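Local coordinates for protein alanyl-tRNA synthetase (Aquifex aeolicus, PDB 3G98) that attaches alanine to its cognate tRNA, its C-Ala domain bringing aminoacylation and editing together on one tRNA, at residues A[45-56]-A[85-96]. Residues are numbered along the deposited sequence; the frame is centred on the assembly and turned at random. Where two conformers were deposited one is given.
Sequences RKGDKINFVIGV and ADLAQGGGKAPD
Ile50, Phe52 and Ile54 of strand 49-56 exchange paired backbone bonds with Gly92, Gly90 and Ala88 of antiparallel strand 87-92, inside the mixed sheet of this DHHA1-family alpha/beta domain, with strand 38-46 on the other flank of 49-56. Val56 N to Asp86 O (2.8 Å) closes the ladder. On the face turned to helix 66-76, the Phe52 ring leans across its partner strand: CG sits between backbone N and carbonyl carbon (chi1 50°), and Gly90 CA lies over the ring face, 4.2 Å from its centroid, in a CH-pi contact. Gly90 has no side chain; a CB there would lie a tight 3.1 Å from Phe52 CZ. The face beneath helix 21-31 carries an amide pair: in the Asn51 conformer modelled here, one of two, Gln89 NE2 gives a straight bond of 2.9 Å to an in-plane lone pair of Asn51 OD1, the amide planes nearly perpendicular. Gln89 NE2 also reaches Pro21 O, and OE1 accepts from Arg25, which fixes the amide's rotation. Alongside, Val53 CG1 meets Leu87 CD1 at 3.8 Å. Past the strand end, Pro95 packs between Ile50 and Arg45; its CB lies 3.6 Å from Arg45 CZ, over one guanidinium face. Arg45 spends NE on Gly47 O within the 46-49 type II' turn. With an alanine in place of Arg45, the Asp96 carboxylate would probably lose its cationic mate and one side of the Pro95 ring its cover. The salt bridge is short: Arg45 NH1 to Asp96 OD1, 2.6 Å, OD1 close to the guanidinium plane, NH1 on the carboxylate's syn side but tilted 30° from its plane.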
ATOM      1  N   ARG A  45       5.710  -7.658   8.017  1.00 18.43           N
ATOM      2  CA  ARG A  45       5.441  -7.993   9.404  1.00 21.52           C
ATOM      3  C   ARG A  45       6.764  -8.274  10.104  1.00 35.90           C
ATOM      4  O   ARG A  45       7.545  -9.119   9.655  1.00 25.04           O
ATOM      5  CB  ARG A  45       4.548  -9.229   9.501  1.00 25.19           C
ATOM      6  CG  ARG A  45       4.076  -9.487  10.915  1.00 23.75           C
ATOM      7  CD  ARG A  45       3.387 -10.829  11.088  1.00 29.56           C
ATOM      8  NE  ARG A  45       3.001 -11.001  12.489  1.00 31.72           N
ATOM      9  CZ  ARG A  45       1.774 -11.293  12.908  1.00 32.44           C
ATOM     10  NH1 ARG A  45       0.797 -11.497  12.035  1.00 26.29           N
ATOM     11  NH2 ARG A  45       1.533 -11.405  14.206  1.00 28.48           N
ATOM     12  N   LYS A  46       7.013  -7.559  11.195  1.00 25.13           N
ATOM     13  CA  LYS A  46       8.130  -7.882  12.079  1.00 30.75           C
ATOM     14  C   LYS A  46       7.576  -8.142  13.471  1.00 33.01           C
ATOM     15  O   LYS A  46       7.383  -7.211  14.260  1.00 28.66           O
ATOM     16  CB  LYS A  46       9.155  -6.747  12.103  1.00 26.93           C
ATOM     17  CG  LYS A  46       9.955  -6.626  10.805  1.00 31.97           C
ATOM     18  CD  LYS A  46      10.682  -5.290  10.691  1.00 42.73           C
ATOM     19  CE  LYS A  46      12.074  -5.333  11.304  1.00 42.84           C
ATOM     20  NZ  LYS A  46      12.870  -4.126  10.921  1.00 41.89           N
ATOM     21  N   GLY A  47       7.297  -9.411  13.757  1.00 28.28           N
ATOM     22  CA  GLY A  47       6.682  -9.784  15.024  1.00 29.91           C
ATOM     23  C   GLY A  47       5.303  -9.164  15.137  1.00 23.96           C
ATOM     24  O   GLY A  47       4.426  -9.434  14.320  1.00 29.33           O
ATOM     25  N   ASP A  48       5.108  -8.328  16.149  1.00 22.17           N
ATOM     26  CA  ASP A  48       3.795  -7.731  16.384  1.00 28.09           C
ATOM     27  C   ASP A  48       3.664  -6.329  15.793  1.00 29.63           C
ATOM     28  O   ASP A  48       2.706  -5.604  16.084  1.00 23.35           O
ATOM     29  CB  ASP A  48       3.464  -7.732  17.879  1.00 41.16           C
ATOM     30  CG  ASP A  48       3.026  -9.098  18.377  1.00 52.57           C
ATOM     31  OD1 ASP A  48       2.452  -9.874  17.576  1.00 44.84           O
ATOM     32  OD2 ASP A  48       3.252  -9.393  19.570  1.00 44.81           O
ATOM     33  N   LYS A  49       4.626  -5.953  14.955  1.00 29.27           N
ATOM     34  CA  LYS A  49       4.567  -4.669  14.267  1.00 22.66           C
ATOM     35  C   LYS A  49       4.405  -4.881  12.767  1.00 29.61           C
ATOM     36  O   LYS A  49       4.762  -5.938  12.233  1.00 26.63           O
ATOM     37  CB  LYS A  49       5.827  -3.848  14.548  1.00 32.17           C
ATOM     38  CG  LYS A  49       6.044  -3.543  16.026  1.00 42.22           C
ATOM     39  CD  LYS A  49       4.801  -2.909  16.644  1.00 48.27           C
ATOM     40  CE  LYS A  49       4.959  -2.726  18.150  1.00 49.05           C
ATOM     41  NZ  LYS A  49       6.135  -1.881  18.475  1.00 50.22           N
ATOM     42  N   ILE A  50       3.871  -3.872  12.086  1.00 22.79           N
ATOM     43  CA  ILE A  50       3.766  -3.938  10.639  1.00 20.74           C
ATOM     44  C   ILE A  50       4.106  -2.581   9.993  1.00 21.49           C
ATOM     45  O   ILE A  50       3.642  -1.524  10.426  1.00 25.41           O
ATOM     46  CB  ILE A  50       2.368  -4.460  10.197  1.00 20.11           C
ATOM     47  CG1 ILE A  50       2.262  -4.556   8.676  1.00 21.39           C
ATOM     48  CG2 ILE A  50       1.241  -3.569  10.757  1.00 25.70           C
ATOM     49  CD1 ILE A  50       1.092  -5.426   8.225  1.00 20.67           C
ATOM     50  N   ASN A  51       4.952  -2.628   8.978  1.00 17.80           N
ATOM     51  CA  ASN A  51       5.288  -1.446   8.197  0.50 19.73           C
ATOM     52  C   ASN A  51       4.646  -1.615   6.830  1.00 19.24           C
ATOM     53  O   ASN A  51       4.604  -2.721   6.306  1.00 21.88           O
ATOM     54  CB  ASN A  51       6.813  -1.310   8.075  0.50 21.33           C
ATOM     55  CG  ASN A  51       7.236  -0.041   7.352  0.50 18.32           C
ATOM     56  OD1 ASN A  51       7.179   0.038   6.128  0.50 19.34           O
ATOM     57  ND2 ASN A  51       7.683   0.957   8.115  0.50 19.84           N
ATOM     58  N   PHE A  52       4.143  -0.527   6.257  1.00 19.73           N
ATOM     59  CA  PHE A  52       3.414  -0.643   5.006  1.00 19.92           C
ATOM     60  C   PHE A  52       3.650   0.545   4.070  1.00 20.31           C
ATOM     61  O   PHE A  52       3.955   1.657   4.510  1.00 18.26           O
ATOM     62  CB  PHE A  52       1.914  -0.848   5.272  1.00 17.40           C
ATOM     63  CG  PHE A  52       1.333   0.134   6.238  1.00 21.37           C
ATOM     64  CD1 PHE A  52       1.407  -0.093   7.613  1.00 24.59           C
ATOM     65  CD2 PHE A  52       0.736   1.303   5.782  1.00 27.30           C
ATOM     66  CE1 PHE A  52       0.887   0.808   8.515  1.00 25.72           C
ATOM     67  CE2 PHE A  52       0.215   2.226   6.682  1.00 26.43           C
ATOM     68  CZ  PHE A  52       0.291   1.978   8.055  1.00 26.50           C
ATOM     69  N   VAL A  53       3.499   0.289   2.778  1.00 19.70           N
ATOM     70  CA  VAL A  53       3.765   1.285   1.752  1.00 17.48           C
ATOM     71  C   VAL A  53       2.665   1.242   0.696  1.00 22.23           C
ATOM     72  O   VAL A  53       2.169   0.170   0.338  1.00 21.67           O
ATOM     73  CB  VAL A  53       5.100   1.000   1.040  1.00 20.51           C
ATOM     74  CG1 VAL A  53       5.288   1.936  -0.168  1.00 21.54           C
ATOM     75  CG2 VAL A  53       6.289   1.100   2.023  1.00 24.24           C
ATOM     76  N   ILE A  54       2.301   2.412   0.202  1.00 21.64           N
ATOM     77  CA  ILE A  54       1.430   2.533  -0.962  1.00 21.11           C
ATOM     78  C   ILE A  54       2.209   3.295  -2.017  1.00 22.56           C
ATOM     79  O   ILE A  54       2.691   4.402  -1.763  1.00 20.79           O
ATOM     80  CB  ILE A  54       0.135   3.313  -0.640  1.00 22.66           C
ATOM     81  CG1 ILE A  54      -0.690   2.598   0.432  1.00 27.31           C
ATOM     82  CG2 ILE A  54      -0.705   3.502  -1.915  1.00 24.43           C
ATOM     83  CD1 ILE A  54      -1.612   1.553  -0.110  1.00 30.95           C
ATOM     84  N   GLY A  55       2.369   2.680  -3.184  1.00 20.71           N
ATOM     85  CA  GLY A  55       2.983   3.355  -4.326  1.00 23.60           C
ATOM     86  C   GLY A  55       2.029   3.279  -5.496  1.00 24.70           C
ATOM     87  O   GLY A  55       1.396   2.247  -5.712  1.00 23.44           O
ATOM     88  N   VAL A  56       1.898   4.371  -6.243  1.00 19.47           N
ATOM     89  CA  VAL A  56       1.022   4.367  -7.410  1.00 19.03           C
ATOM     90  C   VAL A  56       1.786   4.843  -8.644  1.00 20.64           C
ATOM     91  O   VAL A  56       2.780   5.562  -8.527  1.00 30.00           O
ATOM     92  CB  VAL A  56      -0.281   5.217  -7.201  1.00 36.88           C
ATOM     93  CG1 VAL A  56      -1.039   4.768  -5.950  1.00 27.26           C
ATOM     94  CG2 VAL A  56       0.028   6.690  -7.125  1.00 30.19           C
ATOM     95  N   ALA A  85       1.805  12.074  -3.076  1.00 29.59           N
ATOM     96  CA  ALA A  85       0.658  11.498  -3.768  1.00 28.49           C
ATOM     97  C   ALA A  85       0.986  10.188  -4.493  1.00 20.26           C
ATOM     98  O   ALA A  85       0.098   9.365  -4.713  1.00 25.77           O
ATOM     99  CB  ALA A  85       0.044  12.519  -4.741  1.00 36.53           C
ATOM    100  N   ASP A  86       2.249   9.994  -4.867  1.00 20.55           N
ATOM    101  CA  ASP A  86       2.602   8.802  -5.642  1.00 21.10           C
ATOM    102  C   ASP A  86       3.255   7.700  -4.812  1.00 21.48           C
ATOM    103  O   ASP A  86       3.315   6.552  -5.257  1.00 20.45           O
ATOM    104  CB  ASP A  86       3.478   9.155  -6.847  1.00 20.86           C
ATOM    105  CG  ASP A  86       4.843   9.679  -6.442  1.00 32.36           C
ATOM    106  OD1 ASP A  86       4.904  10.648  -5.652  1.00 30.25           O
ATOM    107  OD2 ASP A  86       5.857   9.120  -6.917  1.00 31.13           O
ATOM    108  N   LEU A  87       3.719   8.054  -3.614  1.00 25.36           N
ATOM    109  CA  LEU A  87       4.404   7.109  -2.730  1.00 17.87           C
ATOM    110  C   LEU A  87       4.349   7.554  -1.262  1.00 23.43           C
ATOM    111  O   LEU A  87       4.845   8.630  -0.888  1.00 22.75           O
ATOM    112  CB  LEU A  87       5.856   6.915  -3.174  1.00 20.17           C
ATOM    113  CG  LEU A  87       6.667   5.781  -2.535  1.00 27.33           C
ATOM    114  CD1 LEU A  87       6.089   4.414  -2.900  1.00 23.04           C
ATOM    115  CD2 LEU A  87       8.139   5.865  -2.934  1.00 27.30           C
ATOM    116  N   ALA A  88       3.763   6.705  -0.431  1.00 20.64           N
ATOM    117  CA  ALA A  88       3.598   7.014   0.997  1.00 18.68           C
ATOM    118  C   ALA A  88       3.846   5.761   1.842  1.00 21.21           C
ATOM    119  O   ALA A  88       3.764   4.647   1.338  1.00 21.25           O
ATOM    120  CB  ALA A  88       2.202   7.567   1.250  1.00 19.39           C
ATOM    121  N   GLN A  89       4.146   5.946   3.127  1.00 19.48           N
ATOM    122  CA  GLN A  89       4.573   4.836   3.977  1.00 20.10           C
ATOM    123  C   GLN A  89       4.167   5.083   5.425  1.00 18.80           C
ATOM    124  O   GLN A  89       4.004   6.233   5.844  1.00 19.15           O
ATOM    125  CB  GLN A  89       6.099   4.658   3.855  1.00 25.56           C
ATOM    126  CG  GLN A  89       6.737   3.588   4.740  1.00 33.48           C
ATOM    127  CD  GLN A  89       8.147   3.219   4.269  1.00 40.52           C
ATOM    128  OE1 GLN A  89       8.848   4.042   3.674  1.00 33.26           O
ATOM    129  NE2 GLN A  89       8.557   1.977   4.520  1.00 35.83           N
ATOM    130  N   GLY A  90       4.002   4.007   6.187  1.00 22.06           N
ATOM    131  CA  GLY A  90       3.633   4.137   7.596  1.00 25.45           C
ATOM    132  C   GLY A  90       3.955   2.897   8.410  1.00 24.43           C
ATOM    133  O   GLY A  90       4.387   1.867   7.872  1.00 19.99           O
ATOM    134  N   GLY A  91       3.750   3.005   9.719  1.00 23.08           N
ATOM    135  CA  GLY A  91       3.934   1.878  10.621  1.00 27.70           C
ATOM    136  C   GLY A  91       2.698   1.729  11.484  1.00 25.13           C
ATOM    137  O   GLY A  91       1.959   2.700  11.701  1.00 29.18           O
ATOM    138  N   GLY A  92       2.459   0.513  11.960  1.00 22.86           N
ATOM    139  CA  GLY A  92       1.265   0.217  12.739  1.00 24.11           C
ATOM    140  C   GLY A  92       1.470  -0.944  13.688  1.00 26.93           C
ATOM    141  O   GLY A  92       2.535  -1.571  13.691  1.00 27.42           O
ATOM    142  N   LYS A  93       0.439  -1.236  14.479  1.00 25.72           N
ATOM    143  CA  LYS A  93       0.531  -2.203  15.571  1.00 28.83           C
ATOM    144  C   LYS A  93      -0.317  -3.455  15.347  1.00 38.95           C
ATOM    145  O   LYS A  93      -0.377  -4.325  16.214  1.00 28.37           O
ATOM    146  CB  LYS A  93       0.079  -1.553  16.884  1.00 35.77           C
ATOM    147  CG  LYS A  93       0.340  -0.058  16.990  1.00 54.80           C
ATOM    148  CD  LYS A  93      -0.700   0.598  17.894  1.00 59.44           C
ATOM    149  CE  LYS A  93      -0.866   2.085  17.589  1.00 53.83           C
ATOM    150  NZ  LYS A  93      -2.173   2.605  18.102  1.00 58.12           N
ATOM    151  N   ALA A  94      -0.979  -3.553  14.198  1.00 23.40           N
ATOM    152  CA  ALA A  94      -1.907  -4.666  13.977  1.00 21.10           C
ATOM    153  C   ALA A  94      -1.613  -5.466  12.707  1.00 23.73           C
ATOM    154  O   ALA A  94      -2.348  -5.361  11.720  1.00 26.06           O
ATOM    155  CB  ALA A  94      -3.351  -4.156  13.959  1.00 26.21           C
ATOM    156  N   PRO A  95      -0.560  -6.300  12.733  1.00 27.25           N
ATOM    157  CA  PRO A  95      -0.172  -7.035  11.522  1.00 29.64           C
ATOM    158  C   PRO A  95      -1.273  -7.963  11.030  1.00 31.45           C
ATOM    159  O   PRO A  95      -1.446  -8.139   9.818  1.00 29.12           O
ATOM    160  CB  PRO A  95       1.033  -7.864  11.978  1.00 29.79           C
ATOM    161  CG  PRO A  95       1.511  -7.219  13.225  1.00 27.68           C
ATOM    162  CD  PRO A  95       0.309  -6.619  13.878  1.00 31.83           C
ATOM    163  N   ASP A  96      -2.026  -8.533  11.965  1.00 23.85           N
ATOM    164  CA  ASP A  96      -3.075  -9.494  11.614  1.00 21.71           C
ATOM    165  C   ASP A  96      -4.224  -8.859  10.846  1.00 24.74           C
ATOM    166  O   ASP A  96      -5.115  -9.557  10.357  1.00 24.76           O
ATOM    167  CB  ASP A  96      -3.614 -10.178  12.866  1.00 24.53           C
ATOM    168  CG  ASP A  96      -2.630 -11.154  13.454  1.00 42.27           C
ATOM    169  OD1 ASP A  96      -1.696 -11.573  12.736  1.00 37.25           O
ATOM    170  OD2 ASP A  96      -2.793 -11.502  14.640  1.00 49.06           O
TER